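Local structure of N-acetylglucosamine 2-epimerase (Xylella fastidiosa, 3GT5) at residues Arg49-Val52 / Ser53-Phe57; Leu357-Gly360 / Asp361-Tyr365. The protein probably acts as a sugar epimerase or isomerase of the N-acylglucosamine 2-epimerase family, its exact substrate being unassigned. All coordinates share one frame; numbering follows the deposited sequence.

Contact 1: residues Arg49-Val52 / Ser53-Phe57; sequences RHLV and SSTRF
S54, T55 and R56 each give their backbone N-H to a carbonyl four residues back, in H50, L51 and V52. These are the first turns of a helix. The straightest of them runs from S54 N to H50 O, 3.0 Å with an N-H...O angle of 173°. Side-chain hydroxyls add to this set. T55 OG1 lies 2.9 Å from L51 O and 3.1 Å from V52 O, and its one proton can serve either carbonyl. Its chi1 of 55° sets OG1 between the backbone N and carbonyl carbon, where it points to the carbonyls of the preceding turn. S54 OG reaches H50 O only weakly and is hydrogen-bonded to H88; S53 OG takes the N-H of G373.

The cap is made by H50. H50 ND1 accepts from V52 N at 3.0 Å, and the donor lies in the ring plane. The N-H of V52 is thus satisfied at the helix start.

Two van der Waals contacts complete the turn. V52 CG1 sits over one face of the R56 guanidinium, offset toward its rim and 3.3 Å from R56 NE. The two side chains lie alongside each other. R56 also makes a cation-pi contact with F117. L51 CD1 touches T55 CG2 at 4.1 Å.

The whole is a histidine N-cap where strand 48-50 passes directly into helix 51-68, buried in the helical barrel of this family.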
ATOM      1  N   ARG A  49       0.841  18.426  -5.409  1.00 23.92           N
ATOM      2  CA  ARG A  49       0.514  17.060  -5.839  1.00 22.81           C
ATOM      3  C   ARG A  49       1.682  16.087  -5.581  1.00 22.56           C
ATOM      4  O   ARG A  49       2.869  16.443  -5.676  1.00 22.66           O
ATOM      5  CB  ARG A  49       0.114  17.031  -7.323  1.00 22.94           C
ATOM      6  CG  ARG A  49      -1.075  17.931  -7.706  1.00 24.10           C
ATOM      7  CD  ARG A  49      -2.416  17.481  -7.124  1.00 26.16           C
ATOM      8  NE  ARG A  49      -3.382  18.564  -7.351  1.00 26.18           N
ATOM      9  CZ  ARG A  49      -4.085  18.759  -8.466  1.00 26.55           C
ATOM     10  NH1 ARG A  49      -4.007  17.947  -9.507  1.00 25.63           N
ATOM     11  NH2 ARG A  49      -4.871  19.833  -8.547  1.00 31.04           N
ATOM     12  N   HIS A  50       1.313  14.858  -5.237  1.00 20.44           N
ATOM     13  CA  HIS A  50       2.237  13.836  -4.869  1.00 20.20           C
ATOM     14  C   HIS A  50       2.048  12.614  -5.752  1.00 19.32           C
ATOM     15  O   HIS A  50       0.909  12.126  -5.954  1.00 18.96           O
ATOM     16  CB  HIS A  50       2.028  13.426  -3.397  1.00 20.46           C
ATOM     17  CG  HIS A  50       3.209  12.734  -2.798  1.00 19.94           C
ATOM     18  ND1 HIS A  50       3.657  11.488  -3.217  1.00 20.85           N
ATOM     19  CD2 HIS A  50       4.083  13.152  -1.852  1.00 20.61           C
ATOM     20  CE1 HIS A  50       4.712  11.139  -2.492  1.00 22.97           C
ATOM     21  NE2 HIS A  50       5.005  12.143  -1.669  1.00 22.48           N
ATOM     22  N   LEU A  51       3.171  12.073  -6.212  1.00 18.58           N
ATOM     23  CA  LEU A  51       3.118  10.897  -7.083  1.00 18.17           C
ATOM     24  C   LEU A  51       2.351   9.750  -6.449  1.00 17.23           C
ATOM     25  O   LEU A  51       1.636   9.063  -7.158  1.00 18.75           O
ATOM     26  CB  LEU A  51       4.535  10.432  -7.458  1.00 17.06           C
ATOM     27  CG  LEU A  51       4.655   9.263  -8.409  1.00 19.41           C
ATOM     28  CD1 LEU A  51       4.056   9.577  -9.793  1.00 18.18           C
ATOM     29  CD2 LEU A  51       6.152   8.874  -8.493  1.00 18.02           C
ATOM     30  N   VAL A  52       2.502   9.519  -5.145  1.00 16.60           N
ATOM     31  CA  VAL A  52       1.831   8.385  -4.474  1.00 15.98           C
ATOM     32  C   VAL A  52       0.284   8.580  -4.534  1.00 16.11           C
ATOM     33  O   VAL A  52      -0.428   7.605  -4.749  1.00 17.65           O
ATOM     34  CB  VAL A  52       2.396   8.128  -3.003  1.00 15.98           C
ATOM     35  CG1 VAL A  52       1.570   7.028  -2.237  1.00 15.56           C
ATOM     36  CG2 VAL A  52       3.898   7.682  -3.071  1.00 14.52           C
ATOM     37  N   SER A  53      -0.224   9.789  -4.337  1.00 16.84           N
ATOM     38  CA  SER A  53      -1.683  10.022  -4.539  1.00 16.94           C
ATOM     39  C   SER A  53      -2.139   9.896  -6.001  1.00 17.78           C
ATOM     40  O   SER A  53      -3.192   9.260  -6.304  1.00 17.00           O
ATOM     41  CB  SER A  53      -2.144  11.342  -3.912  1.00 18.34           C
ATOM     42  OG  SER A  53      -2.247  11.184  -2.516  1.00 20.77           O
ATOM     43  N   SER A  54      -1.383  10.493  -6.918  1.00 17.35           N
ATOM     44  CA  SER A  54      -1.726  10.434  -8.351  1.00 17.32           C
ATOM     45  C   SER A  54      -1.898   8.978  -8.817  1.00 17.42           C
ATOM     46  O   SER A  54      -2.831   8.646  -9.560  1.00 17.93           O
ATOM     47  CB  SER A  54      -0.655  11.120  -9.234  1.00 16.89           C
ATOM     48  OG  SER A  54      -0.633  12.523  -9.038  1.00 18.36           O
ATOM     49  N   THR A  55      -1.001   8.111  -8.400  1.00 17.33           N
ATOM     50  CA  THR A  55      -1.084   6.686  -8.762  1.00 16.47           C
ATOM     51  C   THR A  55      -2.157   5.916  -7.968  1.00 17.69           C
ATOM     52  O   THR A  55      -2.886   5.085  -8.536  1.00 16.62           O
ATOM     53  CB  THR A  55       0.296   6.041  -8.625  1.00 17.07           C
ATOM     54  OG1 THR A  55       0.810   6.263  -7.301  1.00 16.21           O
ATOM     55  CG2 THR A  55       1.267   6.587  -9.676  1.00 16.31           C
ATOM     56  N   ARG A  56      -2.248   6.157  -6.660  1.00 16.59           N
ATOM     57  CA  ARG A  56      -3.216   5.430  -5.838  1.00 16.87           C
ATOM     58  C   ARG A  56      -4.646   5.728  -6.271  1.00 16.67           C
ATOM     59  O   ARG A  56      -5.501   4.854  -6.213  1.00 16.36           O
ATOM     60  CB  ARG A  56      -3.018   5.732  -4.346  1.00 17.30           C
ATOM     61  CG  ARG A  56      -1.854   4.921  -3.749  1.00 16.28           C
ATOM     62  CD  ARG A  56      -1.637   5.264  -2.298  1.00 17.55           C
ATOM     63  NE  ARG A  56      -0.493   4.536  -1.745  1.00 15.99           N
ATOM     64  CZ  ARG A  56      -0.140   4.581  -0.456  1.00 19.24           C
ATOM     65  NH1 ARG A  56      -0.885   5.246   0.414  1.00 19.99           N
ATOM     66  NH2 ARG A  56       0.919   3.892  -0.026  1.00 22.63           N
ATOM     67  N   PHE A  57      -4.928   6.967  -6.678  1.00 17.65           N
ATOM     68  CA  PHE A  57      -6.290   7.278  -7.165  1.00 17.55           C
ATOM     69  C   PHE A  57      -6.635   6.516  -8.453  1.00 18.43           C
ATOM     70  O   PHE A  57      -7.780   6.181  -8.675  1.00 19.39           O
ATOM     71  CB  PHE A  57      -6.479   8.753  -7.434  1.00 16.78           C
ATOM     72  CG  PHE A  57      -6.977   9.545  -6.257  1.00 18.70           C
ATOM     73  CD1 PHE A  57      -8.235   9.305  -5.715  1.00 18.49           C
ATOM     74  CD2 PHE A  57      -6.218  10.586  -5.747  1.00 20.39           C
ATOM     75  CE1 PHE A  57      -8.698  10.065  -4.635  1.00 20.79           C
ATOM     76  CE2 PHE A  57      -6.682  11.358  -4.667  1.00 19.03           C
ATOM     77  CZ  PHE A  57      -7.927  11.084  -4.126  1.00 19.62           C
TER

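Contact 2: residues Leu357-Gly360 / Asp361-Tyr365; sequences LLDG and DNRKY
D359 OD2 is gripped by two nitrogens of R363, NH2 at 2.8 Å and NE at 3.0 Å. The guanidinium comes side-on, and OD2 lies in its plane. NE arrives on the syn side of the carboxylate, while NH2 arrives nearly along the C-O axis. The two planes are 35° apart. A bend at chi3 (-52°) turns the end of R363 back to the aspartate.

The other oxygen, D359 OD1, takes the backbone N-H of R363 at 2.9 Å, from above the carboxylate plane. The backbone of D359 is held too. D359 N donates to R363 O at 2.8 Å, in the carbonyl plane. D359 O accepts from N362 N, also at 2.8 Å, closing a type I turn from D359 to N362.

Y365 lies against the start of the turn. Y365 OH is 3.3 Å from D359 CB and is hydrogen-bonded to D306. The L357 and Y365 side chains cross at about a right angle, with L357 CG 3.8 Å from Y365 CD2. One water joins L357 O to Y365 N. L358 CD2 packs on K364 CD, and K364 NZ pairs with D39.

D359 thus binds R363 through side chain and backbone alike. The D361 carboxylate is close by, but it pairs with R289. R363 probably favours the ionised form of D359, and R289 probably balances the charge of D361.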
ATOM      1  N   LEU A 357      -5.423   8.725  11.329  1.00 20.74           N
ATOM      2  CA  LEU A 357      -4.900   8.190  12.551  1.00 21.57           C
ATOM      3  C   LEU A 357      -5.611   8.756  13.769  1.00 21.46           C
ATOM      4  O   LEU A 357      -6.291   9.772  13.681  1.00 23.19           O
ATOM      5  CB  LEU A 357      -3.393   8.462  12.638  1.00 23.54           C
ATOM      6  CG  LEU A 357      -2.957   9.867  13.050  1.00 22.44           C
ATOM      7  CD1 LEU A 357      -1.425   9.873  13.335  1.00 24.99           C
ATOM      8  CD2 LEU A 357      -3.323  10.851  11.977  1.00 26.52           C
ATOM      9  N   LEU A 358      -5.487   8.041  14.875  1.00 21.22           N
ATOM     10  CA  LEU A 358      -5.989   8.486  16.162  1.00 21.37           C
ATOM     11  C   LEU A 358      -4.817   8.336  17.117  1.00 23.19           C
ATOM     12  O   LEU A 358      -3.873   7.540  16.871  1.00 21.96           O
ATOM     13  CB  LEU A 358      -7.155   7.631  16.603  1.00 22.38           C
ATOM     14  CG  LEU A 358      -8.355   7.531  15.630  1.00 21.09           C
ATOM     15  CD1 LEU A 358      -9.282   6.416  16.145  1.00 24.60           C
ATOM     16  CD2 LEU A 358      -9.057   8.905  15.532  1.00 21.52           C
ATOM     17  N   ASP A 359      -4.870   9.048  18.237  1.00 24.09           N
ATOM     18  CA  ASP A 359      -3.860   8.822  19.248  1.00 25.57           C
ATOM     19  C   ASP A 359      -4.152   7.514  20.011  1.00 25.37           C
ATOM     20  O   ASP A 359      -5.099   6.789  19.713  1.00 24.53           O
ATOM     21  CB  ASP A 359      -3.685  10.073  20.137  1.00 25.64           C
ATOM     22  CG  ASP A 359      -4.796  10.232  21.156  1.00 28.29           C
ATOM     23  OD1 ASP A 359      -5.693   9.389  21.212  1.00 26.47           O
ATOM     24  OD2 ASP A 359      -4.749  11.224  21.925  1.00 33.66           O
ATOM     25  N   GLY A 360      -3.310   7.154  20.976  1.00 27.02           N
ATOM     26  CA  GLY A 360      -3.438   5.860  21.630  1.00 28.30           C
ATOM     27  C   GLY A 360      -4.758   5.713  22.376  1.00 29.85           C
ATOM     28  O   GLY A 360      -5.283   4.576  22.525  1.00 29.25           O
ATOM     29  N   ASP A 361      -5.316   6.861  22.789  1.00 30.47           N
ATOM     30  CA  ASP A 361      -6.669   6.939  23.407  1.00 30.90           C
ATOM     31  C   ASP A 361      -7.844   7.028  22.412  1.00 30.91           C
ATOM     32  O   ASP A 361      -8.988   7.317  22.798  1.00 30.27           O
ATOM     33  CB  ASP A 361      -6.723   8.140  24.343  1.00 31.21           C
ATOM     34  CG  ASP A 361      -5.742   8.005  25.495  1.00 34.53           C
ATOM     35  OD1 ASP A 361      -5.710   6.909  26.120  1.00 35.90           O
ATOM     36  OD2 ASP A 361      -5.000   8.981  25.736  1.00 38.04           O
ATOM     37  N   ASN A 362      -7.556   6.778  21.129  1.00 29.69           N
ATOM     38  CA  ASN A 362      -8.565   6.788  20.092  1.00 29.23           C
ATOM     39  C   ASN A 362      -9.162   8.170  19.867  1.00 28.95           C
ATOM     40  O   ASN A 362     -10.309   8.290  19.420  1.00 29.99           O
ATOM     41  CB  ASN A 362      -9.657   5.737  20.403  1.00 28.56           C
ATOM     42  CG  ASN A 362      -9.136   4.353  20.413  1.00 28.40           C
ATOM     43  OD1 ASN A 362      -8.235   4.018  19.629  1.00 30.80           O
ATOM     44  ND2 ASN A 362      -9.664   3.515  21.314  1.00 29.43           N
ATOM     45  N   ARG A 363      -8.376   9.215  20.114  1.00 28.56           N
ATOM     46  CA  ARG A 363      -8.807  10.594  19.826  1.00 29.19           C
ATOM     47  C   ARG A 363      -8.213  11.121  18.542  1.00 28.62           C
ATOM     48  O   ARG A 363      -7.070  10.840  18.216  1.00 26.94           O
ATOM     49  CB  ARG A 363      -8.417  11.516  20.977  1.00 30.15           C
ATOM     50  CG  ARG A 363      -9.089  11.143  22.307  1.00 33.14           C
ATOM     51  CD  ARG A 363      -8.663  12.108  23.442  1.00 37.22           C
ATOM     52  NE  ARG A 363      -7.203  12.161  23.460  1.00 43.33           N
ATOM     53  CZ  ARG A 363      -6.451  12.787  24.355  1.00 47.13           C
ATOM     54  NH1 ARG A 363      -6.992  13.456  25.374  1.00 46.91           N
ATOM     55  NH2 ARG A 363      -5.126  12.709  24.226  1.00 48.00           N
ATOM     56  N   LYS A 364      -8.999  11.926  17.828  1.00 28.63           N
ATOM     57  CA  LYS A 364      -8.563  12.627  16.633  1.00 29.67           C
ATOM     58  C   LYS A 364      -7.515  13.686  16.912  1.00 28.81           C
ATOM     59  O   LYS A 364      -7.624  14.424  17.877  1.00 30.10           O
ATOM     60  CB  LYS A 364      -9.760  13.376  16.024  1.00 30.44           C
ATOM     61  CG  LYS A 364     -10.955  12.501  15.678  1.00 32.51           C
ATOM     62  CD  LYS A 364     -10.824  11.918  14.308  1.00 33.73           C
ATOM     63  CE  LYS A 364     -10.721  12.993  13.221  1.00 34.65           C
ATOM     64  NZ  LYS A 364     -11.785  14.030  13.311  1.00 34.53           N
ATOM     65  N   TYR A 365      -6.522  13.794  16.042  1.00 27.88           N
ATOM     66  CA  TYR A 365      -5.557  14.886  16.101  1.00 27.84           C
ATOM     67  C   TYR A 365      -6.072  16.173  15.441  1.00 28.41           C
ATOM     68  O   TYR A 365      -5.804  17.276  15.931  1.00 28.99           O
ATOM     69  CB  TYR A 365      -4.229  14.496  15.453  1.00 27.24           C
ATOM     70  CG  TYR A 365      -3.356  13.606  16.311  1.00 28.74           C
ATOM     71  CD1 TYR A 365      -2.647  14.121  17.403  1.00 30.69           C
ATOM     72  CD2 TYR A 365      -3.224  12.250  16.030  1.00 29.74           C
ATOM     73  CE1 TYR A 365      -1.837  13.316  18.172  1.00 30.20           C
ATOM     74  CE2 TYR A 365      -2.426  11.425  16.819  1.00 28.89           C
ATOM     75  CZ  TYR A 365      -1.719  11.968  17.871  1.00 30.03           C
ATOM     76  OH  TYR A 365      -0.917  11.154  18.625  1.00 27.49           O
TER
HETATM   77  O   HOH W   1      -6.448  12.630  13.592  1.00 29.27           O

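Contact 1 closes some 300 residues before contact 2 opens; their centres are 25 Å apart. Their nearest atoms are about 12 Å apart, so they do not touch. The centre of contact 1 lies about 12 Å, and that of contact 2 about 22 Å, from the centre of the chain. Contact 1 is buried, and contact 2 is partly exposed. Each is tied to a strand end. Residues 49-57 lead from a sheet-edge strand into a helix, whereas 357-365 begin on strand 357-358 and turn back just after it. The chain then runs on past G373, which meets S53 and weakly R56, toward helix 377-387, which also touches R56.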